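Local structure of alpha,alpha-trehalose-phosphate synthase (UDP-forming) (Burkholderia multivorans, 5UOF) at residues Leu77-Arg80 against Asp81-Tyr85; Gln110-Ala113 against Gly114-Arg117; Ser428-Leu431 against Ala432-Gln435. The protein is a family 20 glycosyltransferase of the GT-B clan, a fold in which two Rossmann-like domains face each other across a cleft. All coordinates share one frame; numbering follows the deposited sequence. Where two conformers were deposited one is given.

Interaction 1. Residues Leu77-Arg80 against Asp81-Tyr85; sequences LTRR and DYDQY
Asp-81 meets Thr-78 at the N-cap of helix 79-86, just after strand 70-77 of the larger sheet. Thr-78 OG1 lies between its own backbone N and carbonyl carbon (chi1 64°), which sets it to accept from Asp-81 N at 3.0 Å. The return bond of a capping box is missing: Asp-81 OD2 stays 4.0 Å from Thr-78 N, a buried amide with no partner in the model. Asp-81 OD1 is in a salt bridge with Arg-117 of helix 109-127. Leu-77 CD2 touches Asp-81 CB at 4.0 Å. Tyr-82 N gives the first i to i+4 backbone bond of the helix, to Thr-78 O at 2.8 Å. The Tyr-82 and Arg-79 side chains run side by side, pointing the same way, with Arg-79 NH1 coming obliquely to within 3.7 Å of Tyr-82 CD2 and the planes of guanidinium and ring 77° apart. Asp-83 N bonds to Arg-79 O. The bends of Arg-79 at chi2 and chi3 carry its head beside Tyr-82 and near Asp-83, yet NH1 stops 4.4 Å from Asp-83 OD1, short of a salt bridge. A water spans the two, donating to Asp-83 OD1 at 2.7 Å and accepting a weak bond from Arg-79 NH1. Gln-84 N pairs with Arg-80 O, and the extended Arg-80 chain sends its guanidinium past the Gln-84 amide, which lies over one face with the planes 55° apart; Arg-80 NE to Gln-84 NE2 is 3.8 Å. The other end of that amide, OE1, probably accepts from Arg-117 NH2. Tyr-85, buried, continues the helix with N bonded to Asp-81 O and places its OH on Asn-17 OD1.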
loop_
_atom_site.group_PDB
_atom_site.type_symbol
_atom_site.label_atom_id
_atom_site.label_comp_id
_atom_site.label_asym_id
_atom_site.label_seq_id
_atom_site.Cartn_x
_atom_site.Cartn_y
_atom_site.Cartn_z
ATOM N N LEU A 77 -15.856 -30.426 4.063
ATOM C CA LEU A 77 -16.014 -29.280 4.948
ATOM C C LEU A 77 -17.497 -29.051 5.200
ATOM O O LEU A 77 -18.319 -29.229 4.295
ATOM C CB LEU A 77 -15.389 -28.026 4.333
ATOM C CG LEU A 77 -13.878 -28.025 4.094
ATOM C CD1 LEU A 77 -13.475 -26.850 3.201
ATOM C CD2 LEU A 77 -13.139 -27.981 5.430
ATOM N N THR A 78 -17.855 -28.682 6.431
ATOM C CA THR A 78 -19.216 -28.207 6.638
ATOM C C THR A 78 -19.379 -26.844 5.966
ATOM O O THR A 78 -18.409 -26.217 5.546
ATOM C CB THR A 78 -19.556 -28.096 8.125
ATOM O OG1 THR A 78 -18.724 -27.100 8.737
ATOM C CG2 THR A 78 -19.374 -29.438 8.831
ATOM N N ARG A 79 -20.631 -26.387 5.856
ATOM C CA ARG A 79 -20.863 -25.046 5.328
ATOM C C ARG A 79 -20.191 -23.998 6.204
ATOM O O ARG A 79 -19.605 -23.036 5.696
ATOM C CB ARG A 79 -22.362 -24.769 5.208
ATOM C CG ARG A 79 -22.698 -23.331 4.805
ATOM C CD ARG A 79 -22.170 -22.995 3.420
ATOM N NE ARG A 79 -22.737 -23.878 2.406
ATOM C CZ ARG A 79 -22.320 -23.944 1.146
ATOM N NH1 ARG A 79 -21.320 -23.178 0.728
ATOM N NH2 ARG A 79 -22.904 -24.786 0.302
ATOM N N ARG A 80 -20.245 -24.182 7.525
ATOM C CA ARG A 80 -19.591 -23.239 8.426
ATOM C C ARG A 80 -18.082 -23.252 8.236
ATOM O O ARG A 80 -17.446 -22.193 8.221
ATOM C CB ARG A 80 -19.945 -23.560 9.874
ATOM C CG ARG A 80 -19.127 -22.790 10.903
ATOM C CD ARG A 80 -19.689 -23.000 12.305
ATOM N NE ARG A 80 -18.984 -22.216 13.318
ATOM C CZ ARG A 80 -18.187 -22.735 14.249
ATOM N NH1 ARG A 80 -17.990 -24.049 14.307
ATOM N NH2 ARG A 80 -17.590 -21.938 15.129
ATOM N N ASP A 81 -17.490 -24.443 8.098
ATOM C CA ASP A 81 -16.054 -24.527 7.849
ATOM C C ASP A 81 -15.693 -23.930 6.492
ATOM O O ASP A 81 -14.704 -23.195 6.373
ATOM C CB ASP A 81 -15.585 -25.980 7.933
ATOM C CG ASP A 81 -15.613 -26.527 9.352
ATOM O OD1 ASP A 81 -15.755 -25.725 10.303
ATOM O OD2 ASP A 81 -15.491 -27.756 9.513
ATOM N N TYR A 82 -16.484 -24.233 5.459
ATOM C CA TYR A 82 -16.240 -23.649 4.142
ATOM C C TYR A 82 -16.281 -22.128 4.198
ATOM O O TYR A 82 -15.421 -21.454 3.621
ATOM C CB TYR A 82 -17.265 -24.159 3.124
ATOM C CG TYR A 82 -17.088 -23.526 1.759
ATOM C CD1 TYR A 82 -16.245 -24.101 0.813
ATOM C CD2 TYR A 82 -17.743 -22.341 1.424
ATOM C CE1 TYR A 82 -16.069 -23.523 -0.433
ATOM C CE2 TYR A 82 -17.567 -21.752 0.184
ATOM C CZ TYR A 82 -16.729 -22.348 -0.741
ATOM O OH TYR A 82 -16.549 -21.771 -1.978
ATOM N N ASP A 83 -17.294 -21.570 4.866
ATOM C CA ASP A 83 -17.418 -20.115 4.911
ATOM C C ASP A 83 -16.240 -19.482 5.636
ATOM O O ASP A 83 -15.693 -18.472 5.178
ATOM C CB ASP A 83 -18.736 -19.709 5.572
ATOM C CG ASP A 83 -19.945 -19.940 4.671
ATOM O OD1 ASP A 83 -19.763 -20.128 3.448
ATOM O OD2 ASP A 83 -21.082 -19.923 5.188
ATOM N N GLN A 84 -15.830 -20.057 6.769
ATOM C CA GLN A 84 -14.731 -19.475 7.537
ATOM C C GLN A 84 -13.386 -19.615 6.834
ATOM O O GLN A 84 -12.474 -18.822 7.099
ATOM C CB GLN A 84 -14.675 -20.113 8.930
ATOM C CG GLN A 84 -15.912 -19.813 9.770
ATOM C CD GLN A 84 -15.802 -20.296 11.208
ATOM O OE1 GLN A 84 -15.104 -21.269 11.497
ATOM N NE2 GLN A 84 -16.496 -19.614 12.116
ATOM N N TYR A 85 -13.246 -20.597 5.939
ATOM C CA TYR A 85 -12.016 -20.823 5.194
ATOM C C TYR A 85 -11.966 -19.990 3.916
ATOM O O TYR A 85 -10.941 -19.375 3.625
ATOM C CB TYR A 85 -11.882 -22.316 4.871
ATOM C CG TYR A 85 -10.547 -22.763 4.293
ATOM C CD1 TYR A 85 -10.215 -22.515 2.960
ATOM C CD2 TYR A 85 -9.640 -23.481 5.069
ATOM C CE1 TYR A 85 -9.001 -22.954 2.421
ATOM C CE2 TYR A 85 -8.428 -23.917 4.545
ATOM C CZ TYR A 85 -8.116 -23.660 3.222
ATOM O OH TYR A 85 -6.916 -24.109 2.704
HETATM O O HOH W 1 -21.439 -20.569 1.366
#

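Interaction 2. Residues Gln110-Ala113 against Gly114-Arg117; sequences QEYA and GYLR. With EDO (1,2-ethanediol), chain I.
Tyr-112, Tyr-115 and Leu-116 form the tight side of this turn of helix 109-127, an i to i+3 and i to i+4 cluster in the domain built on the larger sheet. Leu-116 lies over one face of the Tyr-112 ring, offset toward its rim. Its chi1 of -57° sets CG over the ring, and the two methyls spread across it: CD2 meets Tyr-112 CE1 at 3.9 Å and CD1 meets CE2 at 4.0 Å. Tyr-115 approaches the same ring obliquely, while Tyr-112 CE1 sits near the plane of the Tyr-115 ring, at its edge, 3.9 Å from CD2. Both hydroxyls end on distant parts of the chain, Tyr-112 OH on Glu-181 and Tyr-115 OH on Tyr-141 O. Phe-89 of helix 89-98 packs against both rings.

The helix rungs beneath are regular: Tyr-115 N to Glu-111 O is 2.9 Å, and Leu-116 N to Tyr-112 O, at 3.1 Å, is nearly straight (171°). Buried Gly-114 lies on the flank next to helix 79-86, its N bonded to Gln-110 O. Things are looser around the exposed Gln-110 and Ala-113, where the contact is almost wholly backbone; the Gln-110 side chain stays 6.1 Å from 114-117, and Ala-113 adds chiefly its carbonyl, which takes Arg-117 N at 2.9 Å. A 1,2-ethanediol, probably from the crystallisation liquor, also binds His-148 ND1 and donates through O1 to Leu-116 O at 2.8 Å.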
loop_
_atom_site.group_PDB
_atom_site.type_symbol
_atom_site.label_atom_id
_atom_site.label_comp_id
_atom_site.label_asym_id
_atom_site.label_seq_id
_atom_site.Cartn_x
_atom_site.Cartn_y
_atom_site.Cartn_z
ATOM N N GLN A 110 -14.447 -11.851 14.448
ATOM C CA GLN A 110 -14.991 -13.204 14.485
ATOM C C GLN A 110 -14.544 -14.003 13.271
ATOM O O GLN A 110 -14.297 -15.210 13.383
ATOM C CB GLN A 110 -16.516 -13.173 14.586
ATOM C CG GLN A 110 -17.045 -12.437 15.807
ATOM C CD GLN A 110 -16.255 -12.736 17.070
ATOM O OE1 GLN A 110 -16.032 -13.898 17.421
ATOM N NE2 GLN A 110 -15.824 -11.681 17.760
ATOM N N GLU A 111 -14.416 -13.351 12.113
ATOM C CA GLU A 111 -13.876 -14.043 10.943
ATOM C C GLU A 111 -12.437 -14.476 11.178
ATOM O O GLU A 111 -12.042 -15.583 10.798
ATOM C CB GLU A 111 -13.968 -13.153 9.699
ATOM C CG GLU A 111 -15.387 -12.945 9.212
ATOM C CD GLU A 111 -15.453 -12.142 7.925
ATOM O OE1 GLU A 111 -16.524 -12.132 7.281
ATOM O OE2 GLU A 111 -14.433 -11.538 7.552
ATOM N N TYR A 112 -11.636 -13.619 11.817
ATOM C CA TYR A 112 -10.258 -13.990 12.109
ATOM C C TYR A 112 -10.202 -15.177 13.062
ATOM O O TYR A 112 -9.416 -16.110 12.852
ATOM C CB TYR A 112 -9.492 -12.785 12.676
ATOM C CG TYR A 112 -8.047 -13.102 12.989
ATOM C CD1 TYR A 112 -7.203 -13.624 12.006
ATOM C CD2 TYR A 112 -7.524 -12.891 14.256
ATOM C CE1 TYR A 112 -5.886 -13.934 12.290
ATOM C CE2 TYR A 112 -6.197 -13.200 14.549
ATOM C CZ TYR A 112 -5.390 -13.720 13.559
ATOM O OH TYR A 112 -4.081 -14.012 13.844
ATOM N N ALA A 113 -11.033 -15.165 14.111
ATOM C CA ALA A 113 -11.109 -16.328 14.992
ATOM C C ALA A 113 -11.490 -17.577 14.208
ATOM O O ALA A 113 -10.972 -18.670 14.477
ATOM C CB ALA A 113 -12.111 -16.088 16.122
ATOM N N GLY A 114 -12.394 -17.434 13.235
ATOM C CA GLY A 114 -12.805 -18.585 12.440
ATOM C C GLY A 114 -11.685 -19.130 11.573
ATOM O O GLY A 114 -11.571 -20.342 11.375
ATOM N N TYR A 115 -10.868 -18.236 11.019
ATOM C CA TYR A 115 -9.676 -18.614 10.258
ATOM C C TYR A 115 -8.716 -19.443 11.099
ATOM O O TYR A 115 -8.265 -20.523 10.681
ATOM C CB TYR A 115 -9.022 -17.321 9.784
ATOM C CG TYR A 115 -7.692 -17.378 9.096
ATOM C CD1 TYR A 115 -7.554 -17.957 7.849
ATOM C CD2 TYR A 115 -6.591 -16.739 9.646
ATOM C CE1 TYR A 115 -6.332 -17.951 7.191
ATOM C CE2 TYR A 115 -5.376 -16.714 8.994
ATOM C CZ TYR A 115 -5.252 -17.325 7.764
ATOM O OH TYR A 115 -4.046 -17.297 7.095
ATOM N N LEU A 116 -8.410 -18.963 12.308
ATOM C CA LEU A 116 -7.594 -19.757 13.220
ATOM C C LEU A 116 -8.262 -21.092 13.534
ATOM O O LEU A 116 -7.598 -22.139 13.548
ATOM C CB LEU A 116 -7.326 -18.980 14.507
ATOM C CG LEU A 116 -6.645 -17.616 14.331
ATOM C CD1 LEU A 116 -6.224 -17.056 15.691
ATOM C CD2 LEU A 116 -5.473 -17.680 13.353
ATOM N N ARG A 117 -9.577 -21.076 13.763
ATOM C CA ARG A 117 -10.276 -22.289 14.180
ATOM C C ARG A 117 -10.204 -23.370 13.109
ATOM O O ARG A 117 -9.913 -24.534 13.408
ATOM C CB ARG A 117 -11.737 -21.983 14.521
ATOM C CG ARG A 117 -12.493 -23.235 15.011
ATOM C CD ARG A 117 -14.010 -23.047 15.012
ATOM N NE ARG A 117 -14.547 -22.939 13.654
ATOM C CZ ARG A 117 -14.757 -23.975 12.843
ATOM N NH1 ARG A 117 -14.477 -25.215 13.244
ATOM N NH2 ARG A 117 -15.253 -23.774 11.625
HETATM C C1 EDO I . -4.014 -21.827 14.170
HETATM O O1 EDO I . -5.212 -21.931 14.936
HETATM C C2 EDO I . -2.907 -21.256 15.038
HETATM O O2 EDO I . -2.455 -22.233 15.984
#

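Interaction 3. Residues Ser428-Leu431 against Ala432-Gln435; sequences SMPL and AERQ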
loop_
_atom_site.group_PDB
_atom_site.type_symbol
_atom_site.label_atom_id
_atom_site.label_comp_id
_atom_site.label_asym_id
_atom_site.label_seq_id
_atom_site.Cartn_x
_atom_site.Cartn_y
_atom_site.Cartn_z
ATOM N N SER A 428 4.110 -3.250 -33.725
ATOM C CA SER A 428 4.952 -2.906 -34.862
ATOM C C SER A 428 6.398 -3.355 -34.695
ATOM O O SER A 428 7.231 -3.035 -35.548
ATOM C CB SER A 428 4.891 -1.397 -35.117
ATOM O OG SER A 428 3.656 -1.036 -35.714
ATOM N N MET A 429 6.716 -4.097 -33.633
ATOM C CA MET A 429 8.111 -4.388 -33.323
ATOM C C MET A 429 8.757 -5.227 -34.425
ATOM O O MET A 429 8.190 -6.255 -34.834
ATOM C CB MET A 429 8.228 -5.111 -31.977
ATOM C CG MET A 429 9.672 -5.189 -31.499
ATOM S SD MET A 429 9.828 -5.978 -29.899
ATOM C CE MET A 429 9.160 -4.708 -28.804
ATOM N N PRO A 430 9.925 -4.822 -34.938
ATOM C CA PRO A 430 10.600 -5.628 -35.962
ATOM C C PRO A 430 10.925 -7.020 -35.447
ATOM O O PRO A 430 11.199 -7.216 -34.263
ATOM C CB PRO A 430 11.881 -4.839 -36.250
ATOM C CG PRO A 430 11.531 -3.416 -35.893
ATOM C CD PRO A 430 10.616 -3.540 -34.695
ATOM N N LEU A 431 10.929 -7.972 -36.381
ATOM C CA LEU A 431 11.182 -9.377 -36.060
ATOM C C LEU A 431 12.468 -9.572 -35.265
ATOM O O LEU A 431 12.501 -10.352 -34.303
ATOM C CB LEU A 431 11.248 -10.179 -37.359
ATOM C CG LEU A 431 11.621 -11.648 -37.177
ATOM C CD1 LEU A 431 10.530 -12.389 -36.369
ATOM C CD2 LEU A 431 11.875 -12.321 -38.526
ATOM N N ALA A 432 13.553 -8.897 -35.673
ATOM C CA ALA A 432 14.832 -9.133 -35.016
ATOM C C ALA A 432 14.757 -8.804 -33.531
ATOM O O ALA A 432 15.263 -9.560 -32.695
ATOM C CB ALA A 432 15.939 -8.330 -35.707
ATOM N N GLU A 433 14.128 -7.674 -33.183
ATOM C CA GLU A 433 13.965 -7.335 -31.771
ATOM C C GLU A 433 12.989 -8.287 -31.077
ATOM O O GLU A 433 13.213 -8.701 -29.926
ATOM C CB GLU A 433 13.510 -5.873 -31.636
ATOM C CG GLU A 433 13.448 -5.431 -30.164
ATOM C CD GLU A 433 12.899 -4.014 -29.972
ATOM O OE1 GLU A 433 12.607 -3.657 -28.807
ATOM O OE2 GLU A 433 12.762 -3.265 -30.963
ATOM N N ARG A 434 11.902 -8.661 -31.755
ATOM C CA ARG A 434 10.974 -9.602 -31.138
ATOM C C ARG A 434 11.683 -10.903 -30.793
ATOM O O ARG A 434 11.458 -11.482 -29.722
ATOM C CB ARG A 434 9.787 -9.882 -32.062
ATOM C CG ARG A 434 8.863 -8.677 -32.216
ATOM C CD ARG A 434 7.567 -9.039 -32.925
ATOM N NE ARG A 434 7.717 -9.167 -34.381
ATOM C CZ ARG A 434 7.595 -10.304 -35.059
ATOM N NH1 ARG A 434 7.348 -11.458 -34.432
ATOM N NH2 ARG A 434 7.713 -10.280 -36.381
ATOM N N GLN A 435 12.574 -11.356 -31.678
ATOM C CA GLN A 435 13.288 -12.604 -31.423
ATOM C C GLN A 435 14.310 -12.441 -30.309
ATOM O O GLN A 435 14.487 -13.348 -29.490
ATOM C CB GLN A 435 13.967 -13.092 -32.705
ATOM C CG GLN A 435 12.983 -13.643 -33.721
ATOM C CD GLN A 435 13.648 -14.060 -35.017
ATOM O OE1 GLN A 435 14.505 -13.352 -35.562
ATOM N NE2 GLN A 435 13.247 -15.212 -35.525
#
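Arg-434 folds back along the start of its helix to meet Met-429, the two side chains sliding past each other in opposite directions. Its CG is anti to the carbonyl carbon, beside the backbone N, and a bend at chi3 (-78°) swings the guanidinium toward the preceding loop. NE thereby donates to Met-429 O at 3.0 Å, with the oxygen lying in the guanidinium plane. The aliphatic part is used too: Arg-434 CG packs on Met-429 CB at 3.6 Å. Leu-431 crosses this arginine at about a right angle and lays CD1 over one face of the guanidinium, 3.5 Å from NH2; NH1 continues to Asp-389 in a salt bridge and to Pro-390 O. Pro-430 holds the N-cap position of helix 431-447, in the domain of the six-stranded parallel sheet, and its carbonyl takes Arg-434 N at 3.0 Å as the first i to i+4 bond. The extended chi1 and chi2 of Met-429 lay its chain across Glu-433 at about a right angle, SD 3.6 Å from Glu-433 CD, and the bend at chi3 (-72°) brings CE as close to OE1. Glu-433, stretched out beyond CG, uses OE1 for salt bridges to Arg-425 and Arg-437. On the next rung, Gln-435 N reaches Leu-431 O at 2.8 Å. Its extended side chain crosses Leu-431 obliquely, OE1 standing 3.7 Å from Leu-431 CG, while NE2 donates to Pro-387 O.

Overall arrangement
Interactions 1 and 2 belong to one domain, their centres 11 Å apart, and meet through Arg-117, whose NH2 joins helix 109-127 to helix 79-86 by a salt bridge to Asp-81 and probably a hydrogen bond to Gln-84. Both are partly buried, but interaction 1 is a polar helix start with charged groups outside, whereas interaction 2 is mid-helix and mainly aromatic and apolar. Interaction 3 lies across the chain's centre in the other domain, about 39 Å from interaction 1 by nearest atoms. It is a surface contact, again at a helix start; there the N-cap is a proline, which has no side-chain acceptor, and an arginine from the first turn donates back to the preceding loop's carbonyl.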